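Local structure of CAS6A (Thermus thermophilus, 4C97) at residues E21-R26 / T231-G236; P47-F52 / R62-V67. The protein probably acts as a Cas6-family endoribonuclease that processes CRISPR RNA for antiviral defence. The protein carries 1 engineered substitution. All blocks are in the same frame, centred on the assembly; numbering follows the deposited sequence.

In the fold
Interaction 2 is buried and joins the two strands of a hairpin, 48-55 and 58-65, in the N-terminal ferredoxin-like domain. Interaction 1 is only partly buried. It ties helix 22-36 of that domain to the glycine-rich loop that leads into strand 238-241 of the second sheet, so it bridges the two halves of the protein. Their chemistry differs accordingly: main-chain ladder bonds and one apolar face in interaction 2, an arginine, a sulfate and a bridging water in interaction 1. The contacts touch each other. Strand 48-55 is the outermost on its side of the sheet, and there Leu-50 N reaches Thr-231 O, while Leu-50 CD1 packs on Arg-26 and Ser-232.

Interaction 1 (E21-R26 / T231-G236); sequences EPLGLR and TSLGYG. With SO4 (sulfate ion), chain C.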
# COMPACT_ATOMS: atom_id res chain seq x y z
N GLU A 21 8.05 13.98 -4.99
CA GLU A 21 8.09 13.36 -6.30
C GLU A 21 8.46 11.89 -6.12
O GLU A 21 9.25 11.55 -5.25
CB GLU A 21 9.12 14.07 -7.16
CG GLU A 21 8.71 15.48 -7.47
CD GLU A 21 9.76 16.24 -8.25
OE1 GLU A 21 10.85 15.69 -8.51
OE2 GLU A 21 9.47 17.41 -8.60
N PRO A 22 7.83 11.00 -6.90
CA PRO A 22 8.04 9.55 -6.76
C PRO A 22 9.51 9.11 -6.73
O PRO A 22 9.96 8.42 -5.81
CB PRO A 22 7.37 9.00 -8.01
CG PRO A 22 6.28 9.96 -8.31
CD PRO A 22 6.74 11.30 -7.84
N LEU A 23 10.26 9.54 -7.73
CA LEU A 23 11.67 9.15 -7.80
C LEU A 23 12.52 9.78 -6.69
O LEU A 23 13.40 9.12 -6.13
CB LEU A 23 12.23 9.42 -9.19
CG LEU A 23 11.60 8.39 -10.14
CD1 LEU A 23 11.39 8.97 -11.48
CD2 LEU A 23 12.43 7.12 -10.19
N GLY A 24 12.25 11.03 -6.33
CA GLY A 24 12.99 11.63 -5.23
C GLY A 24 12.71 10.92 -3.90
O GLY A 24 13.63 10.66 -3.09
N LEU A 25 11.44 10.60 -3.67
CA LEU A 25 11.05 9.83 -2.48
C LEU A 25 11.74 8.47 -2.45
O LEU A 25 12.37 8.08 -1.44
CB LEU A 25 9.53 9.67 -2.40
CG LEU A 25 9.02 8.89 -1.19
CD1 LEU A 25 9.48 9.48 0.12
CD2 LEU A 25 7.48 8.84 -1.22
N ARG A 26 11.65 7.72 -3.56
CA ARG A 26 12.30 6.42 -3.57
C ARG A 26 13.82 6.54 -3.41
O ARG A 26 14.43 5.73 -2.72
CB ARG A 26 11.96 5.61 -4.82
CG ARG A 26 12.32 4.14 -4.66
CD ARG A 26 11.85 3.32 -5.81
NE ARG A 26 12.61 3.58 -7.03
CZ ARG A 26 12.32 3.02 -8.20
NH1 ARG A 26 11.30 2.17 -8.29
NH2 ARG A 26 13.04 3.30 -9.26
N THR A 231 4.61 0.08 -6.43
CA THR A 231 4.27 0.65 -5.14
C THR A 231 5.48 1.36 -4.51
O THR A 231 5.31 2.15 -3.59
CB THR A 231 3.71 -0.40 -4.18
OG1 THR A 231 4.64 -1.49 -4.05
CG2 THR A 231 2.40 -0.91 -4.69
N SER A 232 6.68 1.07 -5.00
CA SER A 232 7.88 1.75 -4.51
C SER A 232 7.92 3.21 -4.99
O SER A 232 8.73 4.02 -4.48
CB SER A 232 9.15 1.01 -4.94
OG SER A 232 9.34 1.09 -6.35
N LEU A 233 7.06 3.53 -5.95
CA LEU A 233 6.99 4.89 -6.49
C LEU A 233 5.71 5.60 -6.11
O LEU A 233 5.41 6.67 -6.64
CB LEU A 233 7.17 4.89 -8.02
CG LEU A 233 8.55 4.45 -8.49
CD1 LEU A 233 8.52 4.26 -10.02
CD2 LEU A 233 9.61 5.46 -8.13
N GLY A 234 4.97 5.06 -5.15
CA GLY A 234 3.78 5.74 -4.67
C GLY A 234 2.49 5.37 -5.36
O GLY A 234 1.43 5.89 -4.99
N TYR A 235 2.58 4.50 -6.36
CA TYR A 235 1.40 4.02 -7.07
C TYR A 235 0.72 2.96 -6.20
O TYR A 235 1.34 2.34 -5.32
CB TYR A 235 1.77 3.44 -8.44
CG TYR A 235 2.39 4.48 -9.34
CD1 TYR A 235 1.63 5.53 -9.82
CD2 TYR A 235 3.73 4.43 -9.69
CE1 TYR A 235 2.17 6.49 -10.63
CE2 TYR A 235 4.28 5.37 -10.52
CZ TYR A 235 3.49 6.42 -10.97
OH TYR A 235 4.01 7.40 -11.81
N GLY A 236 -0.56 2.75 -6.44
CA GLY A 236 -1.26 1.67 -5.77
C GLY A 236 -1.54 1.88 -4.29
O GLY A 236 -1.81 0.90 -3.58
S SO4 C . 11.64 0.65 -11.57
O1 SO4 C . 10.43 1.29 -11.09
O2 SO4 C . 11.33 0.07 -12.86
O3 SO4 C . 12.69 1.65 -11.66
O4 SO4 C . 12.08 -0.38 -10.64
O HOH W 1 8.17 6.85 -4.03
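Arg-26 NH1 is shared by two acceptors, Ser-232 OG and a sulfate oxygen. Residues 231-236 belong to the glycine-rich loop characteristic of Cas6 and related RAMP proteins, and they pack against the first turn of helix 22-36. The bond from Arg-26 NH1 to Ser-232 OG is 3.0 Å long, with an N-H...O angle of 159°. Its acceptor lies in the guanidinium plane. The same NH1 donates to sulfate O1 at 3.1 Å, and Arg-26 NH2 donates to sulfate O3 at 2.9 Å. The sulfate probably comes from the crystallisation liquor and is also held by Lys-230 NZ. A sulfate here may mimic an RNA phosphate, though nothing in this structure proves it. Arg-26 CG is anti to the backbone N (chi1 -164°), and the chain bends at chi3 (70°), bringing NE round beside the loop. Leu-233 CD2 then covers one guanidinium face, 3.5 Å above the plane and offset toward the rim. It also meets Leu-23 CD2 at 3.9 Å. Nearer the helix start, Pro-22 CB sits 3.3 Å from Leu-233 O. One water bridges the backbones, donating to both Pro-22 O and Ser-232 O, the latter at 2.9 Å.

Interaction 2 (P47-F52 / R62-V67); sequences PFALGF and RVSLLV
Ala-49 and Ser-64 form a hydrogen-bonded antiparallel pair. Ser-64 N donates to Ala-49 O at 2.8 Å (N-H...O angle 166°), and Ala-49 N donates back to Ser-64 O. Gly-51 and Arg-62 pair likewise, with Arg-62 N 2.7 Å from Gly-51 O. Past the ladder, Leu-66 N adds a bond to Pro-47 O. CA-H...O contacts supplement these bonds. Leu-50 CA lies 3.4 Å from Arg-62 O, and Phe-48 CA approaches Ser-64 O. Apolar contacts occupy the face of Phe-48, Leu-50, Val-63 and Leu-65, which helices 22-36 and 68-79 cover. With CG anti to the carbonyl carbon (chi1 -58°), Leu-50 runs alongside Val-63 in the same direction, its CD2 3.9 Å from Val-63 CG2. Beyond the strands, Pro-47 CB rests against both methyls of Val-67, 3.8 Å from CG2. The other face carries Ala-49 and Gly-51 beside the polar Ser-64 and Arg-62. There Arg-62 CG passes 4.1 Å from Gly-51 CA. Arg-62 NE and NH2 hydrogen-bond to Trp-104 O and Phe-223 O, and the guanidinium makes a cation-pi contact with Phe-223. Ser-64 OG is hydrogen-bonded to Tyr-224 O. The strands form the edge β2-β3 hairpin of a βαββαβ ferredoxin-like domain, the RAMP fold.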
# COMPACT_ATOMS: atom_id res chain seq x y z
N PRO A 47 10.14 -5.58 0.58
CA PRO A 47 9.40 -5.61 1.85
C PRO A 47 9.01 -4.21 2.35
O PRO A 47 9.10 -3.89 3.54
CB PRO A 47 10.40 -6.27 2.82
CG PRO A 47 11.75 -5.91 2.26
CD PRO A 47 11.58 -5.83 0.76
N PHE A 48 8.59 -3.37 1.42
CA PHE A 48 8.24 -2.01 1.73
C PHE A 48 7.36 -1.45 0.62
O PHE A 48 7.18 -2.08 -0.43
CB PHE A 48 9.50 -1.14 1.85
CG PHE A 48 10.32 -1.09 0.59
CD1 PHE A 48 10.07 -0.12 -0.37
CD2 PHE A 48 11.32 -2.01 0.36
CE1 PHE A 48 10.83 -0.09 -1.55
CE2 PHE A 48 12.06 -1.97 -0.80
CZ PHE A 48 11.80 -1.02 -1.75
N ALA A 49 6.80 -0.29 0.88
CA ALA A 49 6.14 0.50 -0.15
C ALA A 49 6.25 1.96 0.23
O ALA A 49 6.51 2.29 1.38
CB ALA A 49 4.66 0.10 -0.34
N LEU A 50 6.08 2.84 -0.75
CA LEU A 50 6.19 4.26 -0.48
C LEU A 50 4.96 4.97 -0.99
O LEU A 50 4.25 4.47 -1.88
CB LEU A 50 7.45 4.84 -1.13
CG LEU A 50 8.77 4.21 -0.69
CD1 LEU A 50 9.91 4.74 -1.54
CD2 LEU A 50 9.00 4.47 0.79
N GLY A 51 4.67 6.10 -0.39
CA GLY A 51 3.56 6.90 -0.85
C GLY A 51 3.70 8.35 -0.47
O GLY A 51 4.59 8.73 0.25
N PHE A 52 2.78 9.15 -0.99
CA PHE A 52 2.76 10.55 -0.69
C PHE A 52 1.41 11.11 -1.03
O PHE A 52 0.63 10.53 -1.80
CB PHE A 52 3.86 11.31 -1.47
CG PHE A 52 3.76 11.15 -2.95
CD1 PHE A 52 4.38 10.08 -3.58
CD2 PHE A 52 3.07 12.06 -3.73
CE1 PHE A 52 4.27 9.91 -4.95
CE2 PHE A 52 2.98 11.89 -5.10
CZ PHE A 52 3.57 10.81 -5.69
N ARG A 62 5.02 8.83 2.96
CA ARG A 62 4.84 7.68 3.82
C ARG A 62 5.71 6.51 3.41
O ARG A 62 5.96 6.26 2.22
CB ARG A 62 3.35 7.28 3.94
CG ARG A 62 2.93 6.14 3.09
CD ARG A 62 1.40 6.02 3.05
NE ARG A 62 0.77 5.21 4.09
CZ ARG A 62 0.19 4.02 3.89
NH1 ARG A 62 0.22 3.44 2.69
NH2 ARG A 62 -0.43 3.40 4.89
N VAL A 63 6.21 5.82 4.44
CA VAL A 63 7.09 4.69 4.27
C VAL A 63 6.45 3.50 4.95
O VAL A 63 6.23 3.53 6.17
CB VAL A 63 8.46 4.96 4.89
CG1 VAL A 63 9.38 3.75 4.76
CG2 VAL A 63 9.09 6.17 4.26
N SER A 64 6.13 2.46 4.17
CA SER A 64 5.61 1.21 4.69
C SER A 64 6.70 0.20 4.77
O SER A 64 7.42 -0.01 3.80
CB SER A 64 4.54 0.57 3.80
OG SER A 64 3.42 1.39 3.64
N LEU A 65 6.74 -0.46 5.92
CA LEU A 65 7.74 -1.45 6.25
C LEU A 65 7.01 -2.72 6.61
O LEU A 65 6.21 -2.75 7.56
CB LEU A 65 8.60 -0.96 7.41
CG LEU A 65 9.19 0.44 7.19
CD1 LEU A 65 9.85 0.98 8.45
CD2 LEU A 65 10.19 0.40 6.02
N LEU A 66 7.27 -3.77 5.82
CA LEU A 66 6.45 -4.99 5.85
C LEU A 66 7.08 -6.15 6.61
O LEU A 66 6.46 -7.22 6.77
CB LEU A 66 6.10 -5.42 4.42
CG LEU A 66 5.44 -4.33 3.58
CD1 LEU A 66 5.16 -4.88 2.20
CD2 LEU A 66 4.16 -3.79 4.21
N VAL A 67 8.30 -5.97 7.11
CA VAL A 67 8.97 -7.01 7.88
C VAL A 67 9.66 -6.34 9.07
O VAL A 67 10.08 -5.20 8.97
CB VAL A 67 10.00 -7.81 7.04
CG1 VAL A 67 9.30 -8.50 5.87
CG2 VAL A 67 11.08 -6.90 6.51